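Local coordinates for protein RhCC (Rhodococcus jostii, PDB 4U5R) that acts as a cofactor-independent oxygenase of the tautomerase superfamily, built on the beta-alpha-beta motif, at the interface of chains A and B. Residues are numbered along the deposited sequence; one frame, centred on the assembly and turned at random. Chains: chain A/B, RhCC.

The interface of chains A and B. Residues chain A 37-42; chain B 51-53, 61, 63, 102.
A:Val41 N donates to B:Tyr52 O (2.8 Å), and B:Tyr52 N donates back to A:Val41 O, joining strand 40-46 of chain A to strand 51-53 of chain B as an antiparallel bridge. The two chains are copies of one tautomerase-superfamily protein, and the bridge carries a beta-sheet across their boundary in the deposited trimer. Both bonds are nearly straight, with 172° at the hydrogen for the one from A:Val41 N.

On one side of the bridge, A:Val40 meets the ring of B:Phe61 tip to tip, A:Val40 CG2 lying 3.9 Å from B:Phe61 CE2. With CG1 anti to the backbone N (chi1 173°), CG2 is the branch turned to the ring. B:Val53 CG2 covers the centre of one face of the same ring. B:Val53 CG1 rests against the main chain of A:Phe37, 3.8 Å from A:Phe37 CA. Further along, A:Leu42 and B:Met51 run side by side. The B:Met51 chain bends at its last torsion (chi3 78°), and its CE methyl comes 3.7 Å from A:Leu42 CD2.

The extended B:Glu102 side chain runs antiparallel to that of A:Val40, with B:Glu102 OE1 3.6 Å from A:Val40 CG2. Within chain B, the carboxylate sits over the rim of one face of the B:Arg63 guanidinium, and a salt bridge from B:Arg63 NE to B:Glu102 OE1 (3.1 Å) probably helps position it. Water 1 links B:Glu102 OE1 to A:Phe37 O, and water 2 links B:Glu102 OE2 to A:Tyr38 O, both in the 3-10 helix 36-38.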
# COMPACT_ATOMS: atom_id res chain seq x y z
N PHE A 37 -19.55 -6.46 -3.65
CA PHE A 37 -19.16 -5.23 -2.99
C PHE A 37 -17.80 -5.34 -2.29
O PHE A 37 -17.24 -4.32 -1.90
CB PHE A 37 -20.25 -4.77 -1.99
CG PHE A 37 -20.38 -5.62 -0.77
CD1 PHE A 37 -21.24 -6.71 -0.76
CD2 PHE A 37 -19.69 -5.30 0.39
CE1 PHE A 37 -21.39 -7.48 0.37
CE2 PHE A 37 -19.83 -6.08 1.53
CZ PHE A 37 -20.68 -7.17 1.51
N TYR A 38 -17.27 -6.55 -2.14
CA TYR A 38 -15.91 -6.69 -1.63
C TYR A 38 -14.92 -6.06 -2.60
O TYR A 38 -13.81 -5.71 -2.19
CB TYR A 38 -15.48 -8.14 -1.45
CG TYR A 38 -16.00 -8.92 -0.27
CD1 TYR A 38 -17.00 -8.43 0.55
CD2 TYR A 38 -15.48 -10.18 -0.00
CE1 TYR A 38 -17.47 -9.19 1.63
CE2 TYR A 38 -15.94 -10.95 1.05
CZ TYR A 38 -16.93 -10.45 1.87
OH TYR A 38 -17.39 -11.22 2.92
N VAL A 39 -15.27 -5.99 -3.88
CA VAL A 39 -14.27 -5.63 -4.89
C VAL A 39 -14.27 -4.13 -5.07
O VAL A 39 -15.22 -3.55 -5.63
CB VAL A 39 -14.50 -6.30 -6.24
CG1 VAL A 39 -13.29 -6.01 -7.16
CG2 VAL A 39 -14.69 -7.81 -6.04
N VAL A 40 -13.22 -3.51 -4.55
CA VAL A 40 -13.09 -2.07 -4.57
C VAL A 40 -11.97 -1.68 -5.51
O VAL A 40 -10.83 -2.11 -5.34
CB VAL A 40 -12.82 -1.53 -3.16
CG1 VAL A 40 -12.53 -0.03 -3.21
CG2 VAL A 40 -14.04 -1.83 -2.25
N VAL A 41 -12.29 -0.86 -6.50
CA VAL A 41 -11.30 -0.38 -7.47
C VAL A 41 -11.24 1.15 -7.43
O VAL A 41 -12.25 1.82 -7.67
CB VAL A 41 -11.63 -0.85 -8.91
CG1 VAL A 41 -10.56 -0.37 -9.88
CG2 VAL A 41 -11.75 -2.37 -8.96
N LEU A 42 -10.06 1.68 -7.11
CA LEU A 42 -9.83 3.12 -7.03
C LEU A 42 -9.02 3.55 -8.23
O LEU A 42 -7.92 3.05 -8.41
CB LEU A 42 -9.09 3.50 -5.75
CG LEU A 42 -9.63 2.93 -4.43
CD1 LEU A 42 -8.86 3.44 -3.19
CD2 LEU A 42 -11.12 3.25 -4.31
N MET B 51 -14.20 5.87 -7.42
CA MET B 51 -14.23 4.72 -6.51
C MET B 51 -15.32 3.78 -6.96
O MET B 51 -16.50 4.12 -6.89
CB MET B 51 -14.49 5.15 -5.05
CG MET B 51 -13.53 6.19 -4.48
SD MET B 51 -13.83 6.64 -2.74
CE MET B 51 -13.12 5.25 -1.86
N TYR B 52 -14.92 2.60 -7.44
CA TYR B 52 -15.87 1.63 -7.99
C TYR B 52 -15.97 0.41 -7.07
O TYR B 52 -14.97 -0.26 -6.81
CB TYR B 52 -15.47 1.22 -9.42
CG TYR B 52 -15.80 2.31 -10.40
CD1 TYR B 52 -15.06 3.48 -10.43
CD2 TYR B 52 -16.90 2.21 -11.24
CE1 TYR B 52 -15.37 4.50 -11.28
CE2 TYR B 52 -17.23 3.24 -12.11
CZ TYR B 52 -16.45 4.39 -12.11
OH TYR B 52 -16.75 5.43 -12.96
N VAL B 53 -17.18 0.16 -6.59
CA VAL B 53 -17.44 -0.92 -5.65
C VAL B 53 -18.37 -1.91 -6.33
O VAL B 53 -19.46 -1.52 -6.77
CB VAL B 53 -18.07 -0.38 -4.34
CG1 VAL B 53 -18.47 -1.55 -3.42
CG2 VAL B 53 -17.12 0.58 -3.64
N PHE B 61 -18.67 6.10 -0.34
CA PHE B 61 -17.88 5.02 0.20
C PHE B 61 -16.53 5.52 0.71
O PHE B 61 -15.81 6.23 0.01
CB PHE B 61 -17.70 3.94 -0.88
CG PHE B 61 -17.05 2.67 -0.38
CD1 PHE B 61 -17.81 1.68 0.23
CD2 PHE B 61 -15.70 2.46 -0.55
CE1 PHE B 61 -17.21 0.50 0.68
CE2 PHE B 61 -15.10 1.29 -0.11
CZ PHE B 61 -15.85 0.32 0.51
N ARG B 63 -12.91 4.21 2.05
CA ARG B 63 -12.00 3.06 2.14
C ARG B 63 -10.78 3.40 2.98
O ARG B 63 -10.09 4.39 2.70
CB ARG B 63 -11.59 2.61 0.72
CG ARG B 63 -10.90 1.24 0.63
CD ARG B 63 -11.78 0.17 1.25
NE ARG B 63 -11.27 -1.17 0.98
CZ ARG B 63 -10.37 -1.82 1.72
NH1 ARG B 63 -9.81 -1.26 2.79
NH2 ARG B 63 -10.02 -3.04 1.35
N GLU B 102 -14.99 0.25 4.53
CA GLU B 102 -14.21 -0.97 4.65
C GLU B 102 -12.81 -0.59 5.12
O GLU B 102 -12.28 0.44 4.73
CB GLU B 102 -14.15 -1.73 3.31
CG GLU B 102 -13.39 -3.04 3.39
CD GLU B 102 -13.35 -3.82 2.08
OE1 GLU B 102 -13.59 -3.24 1.01
OE2 GLU B 102 -13.04 -5.04 2.13
O HOH W 1 -16.24 -3.42 0.68
O HOH W 2 -12.56 -6.61 -0.01